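Local coordinates for uncharacterized protein (Pseudomonas aeruginosa PAO1, PDB 6TCB) that is of unknown function but binds calcium and forms an assembly of two copies of the chain, at residues Gln35-Asn38 / Ala39-Asn42; Val70-Thr73 / Ala74-Arg77. One frame throughout, in Å; residues are numbered along the deposited sequence.

Interaction 1 (Gln35-Asn38 / Ala39-Asn42)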
loop_
_atom_site.group_PDB
_atom_site.type_symbol
_atom_site.label_atom_id
_atom_site.label_comp_id
_atom_site.label_asym_id
_atom_site.label_seq_id
_atom_site.Cartn_x
_atom_site.Cartn_y
_atom_site.Cartn_z
ATOM N N GLN A 35 1.280 7.667 4.750
ATOM C CA GLN A 35 0.190 6.746 5.054
ATOM C C GLN A 35 -1.020 7.491 5.596
ATOM O O GLN A 35 -2.169 7.142 5.286
ATOM C CB GLN A 35 0.666 5.717 6.079
ATOM C CG GLN A 35 1.826 4.871 5.593
ATOM C CD GLN A 35 2.062 3.651 6.459
ATOM O OE1 GLN A 35 1.234 2.738 6.489
ATOM N NE2 GLN A 35 3.188 3.626 7.165
ATOM N N ALA A 36 -0.779 8.528 6.396
ATOM C CA ALA A 36 -1.871 9.276 7.001
ATOM C C ALA A 36 -2.706 9.984 5.952
ATOM O O ALA A 36 -3.909 10.177 6.153
ATOM C CB ALA A 36 -1.313 10.284 8.001
ATOM N N PHE A 37 -2.099 10.374 4.827
ATOM C CA PHE A 37 -2.897 11.002 3.780
ATOM C C PHE A 37 -4.027 10.086 3.324
ATOM O O PHE A 37 -5.097 10.569 2.946
ATOM C CB PHE A 37 -2.021 11.447 2.600
ATOM C CG PHE A 37 -2.767 12.250 1.562
ATOM C CD1 PHE A 37 -3.289 13.489 1.885
ATOM C CD2 PHE A 37 -2.926 11.769 0.269
ATOM C CE1 PHE A 37 -3.975 14.234 0.947
ATOM C CE2 PHE A 37 -3.612 12.507 -0.681
ATOM C CZ PHE A 37 -4.134 13.733 -0.341
ATOM N N ASN A 38 -3.822 8.763 3.352
ATOM C CA ASN A 38 -4.921 7.883 2.973
ATOM C C ASN A 38 -6.070 7.965 3.971
ATOM O O ASN A 38 -7.245 7.919 3.580
ATOM C CB ASN A 38 -4.450 6.445 2.796
ATOM C CG ASN A 38 -5.370 5.672 1.898
ATOM O OD1 ASN A 38 -5.519 6.004 0.724
ATOM N ND2 ASN A 38 -6.007 4.647 2.440
ATOM N N ALA A 39 -5.753 8.113 5.258
ATOM C CA ALA A 39 -6.806 8.301 6.253
ATOM C C ALA A 39 -7.543 9.613 6.023
ATOM O O ALA A 39 -8.760 9.695 6.226
ATOM C CB ALA A 39 -6.212 8.250 7.662
ATOM N N TYR A 40 -6.813 10.654 5.607
ATOM C CA TYR A 40 -7.410 11.948 5.312
ATOM C C TYR A 40 -8.376 11.841 4.144
ATOM O O TYR A 40 -9.512 12.322 4.213
ATOM C CB TYR A 40 -6.300 12.958 4.988
ATOM C CG TYR A 40 -6.779 14.388 4.889
ATOM C CD1 TYR A 40 -7.092 15.109 6.028
ATOM C CD2 TYR A 40 -6.916 15.020 3.659
ATOM C CE1 TYR A 40 -7.545 16.429 5.953
ATOM C CE2 TYR A 40 -7.367 16.319 3.577
ATOM C CZ TYR A 40 -7.671 17.019 4.721
ATOM O OH TYR A 40 -8.110 18.320 4.627
ATOM N N LEU A 41 -7.933 11.217 3.050
ATOM C CA LEU A 41 -8.815 11.021 1.903
ATOM C C LEU A 41 -10.102 10.316 2.317
ATOM O O LEU A 41 -11.206 10.769 2.000
ATOM C CB LEU A 41 -8.091 10.208 0.830
ATOM C CG LEU A 41 -6.974 10.935 0.079
ATOM C CD1 LEU A 41 -6.212 9.937 -0.757
ATOM C CD2 LEU A 41 -7.494 12.090 -0.775
ATOM N N ASN A 42 -9.979 9.214 3.057
ATOM C CA ASN A 42 -11.165 8.454 3.446
ATOM C C ASN A 42 -12.059 9.255 4.381
ATOM O O ASN A 42 -13.285 9.231 4.242
ATOM C CB ASN A 42 -10.755 7.108 4.053
ATOM C CG ASN A 42 -10.353 6.095 2.992
ATOM O OD1 ASN A 42 -11.191 5.617 2.226
ATOM N ND2 ASN A 42 -9.079 5.774 2.929
#
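Phe37 turns its CG anti to the backbone N (chi1 -173°), while Leu41 sets its CG beside its own N (chi1 -72°), and the two side chains meet one turn apart on the alpha helix 33-43. Leu41 CG lies over one face of the Phe37 ring, 4.1 Å from the ring centroid, in a CH-pi contact displaced toward the rim. Both methyls add to it: Leu41 CD1 is 3.7 Å from Phe37 CE2 and Leu41 CD2 is 3.8 Å from Phe37 CZ. Phe7 of helix 3-18 and Tyr60 of strand 57-62 meet the same ring edge-to-face. This side of the helix is therefore packed between the N-terminal helix and the sheet.

Asn38 and Asn42 line another side. Besides the usual i to i+4 backbone bond from its N, Asn42 gives Asn38 O a side-chain hydrogen bond from ND2. Asn38 OD1 bonds to Ser48 OG, and Asn42 ND2 also bonds to Ser48 O, so both amides are tied to strand 48-53. Their planes are 81° apart. Asn42 ND2 reaches Asn38 O at 2.9 Å from above the carbonyl plane, on the face opposite Asn42 N.

Interaction 2 (Val70-Thr73 / Ala74-Arg77)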
loop_
_atom_site.group_PDB
_atom_site.type_symbol
_atom_site.label_atom_id
_atom_site.label_comp_id
_atom_site.label_asym_id
_atom_site.label_seq_id
_atom_site.Cartn_x
_atom_site.Cartn_y
_atom_site.Cartn_z
ATOM N N VAL A 70 -3.052 -1.021 -11.418
ATOM C CA VAL A 70 -2.119 -0.055 -10.838
ATOM C C VAL A 70 -0.748 -0.692 -10.629
ATOM O O VAL A 70 0.284 -0.080 -10.920
ATOM C CB VAL A 70 -2.694 0.548 -9.544
ATOM C CG1 VAL A 70 -1.713 1.486 -8.886
ATOM C CG2 VAL A 70 -3.963 1.316 -9.863
ATOM N N ARG A 71 -0.712 -1.928 -10.126
ATOM C CA ARG A 71 0.564 -2.620 -9.964
ATOM C C ARG A 71 1.252 -2.832 -11.305
ATOM O O ARG A 71 2.466 -2.623 -11.426
ATOM C CB ARG A 71 0.353 -3.947 -9.228
ATOM C CG ARG A 71 1.632 -4.768 -9.121
ATOM C CD ARG A 71 1.516 -5.957 -8.171
ATOM N NE ARG A 71 0.382 -6.813 -8.505
ATOM C CZ ARG A 71 -0.006 -7.876 -7.804
ATOM N NH1 ARG A 71 0.640 -8.248 -6.707
ATOM N NH2 ARG A 71 -1.066 -8.556 -8.208
ATOM N N ALA A 72 0.506 -3.233 -12.333
ATOM C CA ALA A 72 1.120 -3.366 -13.650
ATOM C C ALA A 72 1.691 -2.031 -14.113
ATOM O O ALA A 72 2.782 -1.976 -14.696
ATOM C CB ALA A 72 0.107 -3.899 -14.663
ATOM N N THR A 73 0.964 -0.940 -13.857
ATOM C CA THR A 73 1.438 0.392 -14.223
ATOM C C THR A 73 2.750 0.711 -13.513
ATOM O O THR A 73 3.666 1.286 -14.118
ATOM C CB THR A 73 0.346 1.423 -13.906
ATOM O OG1 THR A 73 -0.870 1.097 -14.615
ATOM C CG2 THR A 73 0.761 2.839 -14.307
ATOM N N ALA A 74 2.873 0.323 -12.238
ATOM C CA ALA A 74 4.087 0.621 -11.486
ATOM C C ALA A 74 5.302 -0.064 -12.088
ATOM O O ALA A 74 6.413 0.473 -12.024
ATOM C CB ALA A 74 3.910 0.189 -10.031
ATOM N N ARG A 75 5.123 -1.261 -12.655
ATOM C CA ARG A 75 6.245 -1.948 -13.295
ATOM C C ARG A 75 6.776 -1.129 -14.465
ATOM O O ARG A 75 7.992 -0.969 -14.632
ATOM C CB ARG A 75 5.809 -3.343 -13.758
ATOM C CG ARG A 75 5.357 -4.243 -12.620
ATOM C CD ARG A 75 5.029 -5.648 -13.088
ATOM N NE ARG A 75 4.608 -6.493 -11.975
ATOM C CZ ARG A 75 3.393 -7.017 -11.827
ATOM N NH1 ARG A 75 2.436 -6.803 -12.726
ATOM N NH2 ARG A 75 3.142 -7.778 -10.768
ATOM N N ALA A 76 5.877 -0.579 -15.269
ATOM C CA ALA A 76 6.294 0.260 -16.384
ATOM C C ALA A 76 6.887 1.575 -15.903
ATOM O O ALA A 76 7.895 2.042 -16.444
ATOM C CB ALA A 76 5.097 0.534 -17.296
ATOM N N ARG A 77 6.261 2.200 -14.905
ATOM C CA ARG A 77 6.803 3.419 -14.320
ATOM C C ARG A 77 8.232 3.208 -13.839
ATOM O O ARG A 77 9.084 4.086 -14.008
ATOM C CB ARG A 77 5.906 3.847 -13.152
ATOM C CG ARG A 77 4.544 4.393 -13.554
ATOM C CD ARG A 77 3.620 4.538 -12.374
ATOM N NE ARG A 77 4.171 5.389 -11.322
ATOM C CZ ARG A 77 4.055 6.712 -11.274
ATOM N NH1 ARG A 77 3.424 7.366 -12.237
ATOM N NH2 ARG A 77 4.576 7.380 -10.255
#
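Thr73 and Arg75 are the residues most covered in this contact, followed by Ala74, on consecutive turns of the alpha helix 67-82. Arg75 runs side by side with Arg71. It is extended from CG to NE, and one face of its guanidinium covers the Arg71 stem, with Arg71 CG 3.7 Å above the plane. The two guanidinium planes are only 22° apart, yet the groups are not directly stacked. Arg75 NH2 lies 3.7 Å from Arg71 NE.

A bend at chi3 (54°) carries the Arg71 guanidinium to a salt bridge with Asp68 and a hydrogen bond to Cys65 O of the second subunit. Asp68 is known to bind calcium in this protein, though not in this chain of the model.

Thr73 serves another side. Its chi1 of -58° sets CG2 anti to the backbone N and turns this methyl to Arg77 CD, 3.8 Å from Thr73 CG2. Thr73 OG1 bonds back to Ala69 O and to Leu94 N. Thr73 O takes the N-H of Arg77 N at 2.9 Å, nearly straight. Arg77 continues to Asp57 in a salt bridge. Ala74 CB lies 3.5 Å from Arg71 O and packs against Trp25 and Leu53.

Arg63 of the second subunit brings a third like charge close to Arg75. Asp68 probably offsets the charge of Arg71, which would ease its close packing with Arg75.

Overall arrangement
Interactions 1 and 2 each lie within a single helix, 33-43 and 67-82, on opposite sides of the chain's centre. Their centres are 22 Å apart and their nearest atoms about 11 Å apart, so they do not touch. The antiparallel sheet connects them: strands 48-53 and 57-62 take side chains from both helices. Each also reaches the second subunit, interaction 1 through Gln35 and interaction 2 through Arg71. Only interaction 2 is near the calcium-binding residues. The Arg71 side chain is about 3 Å from that of Asp68 and about 7 Å from a calcium ion that is present in the crystal but not bound to this chain. Interaction 1 lies away from Asp66 and Asp68.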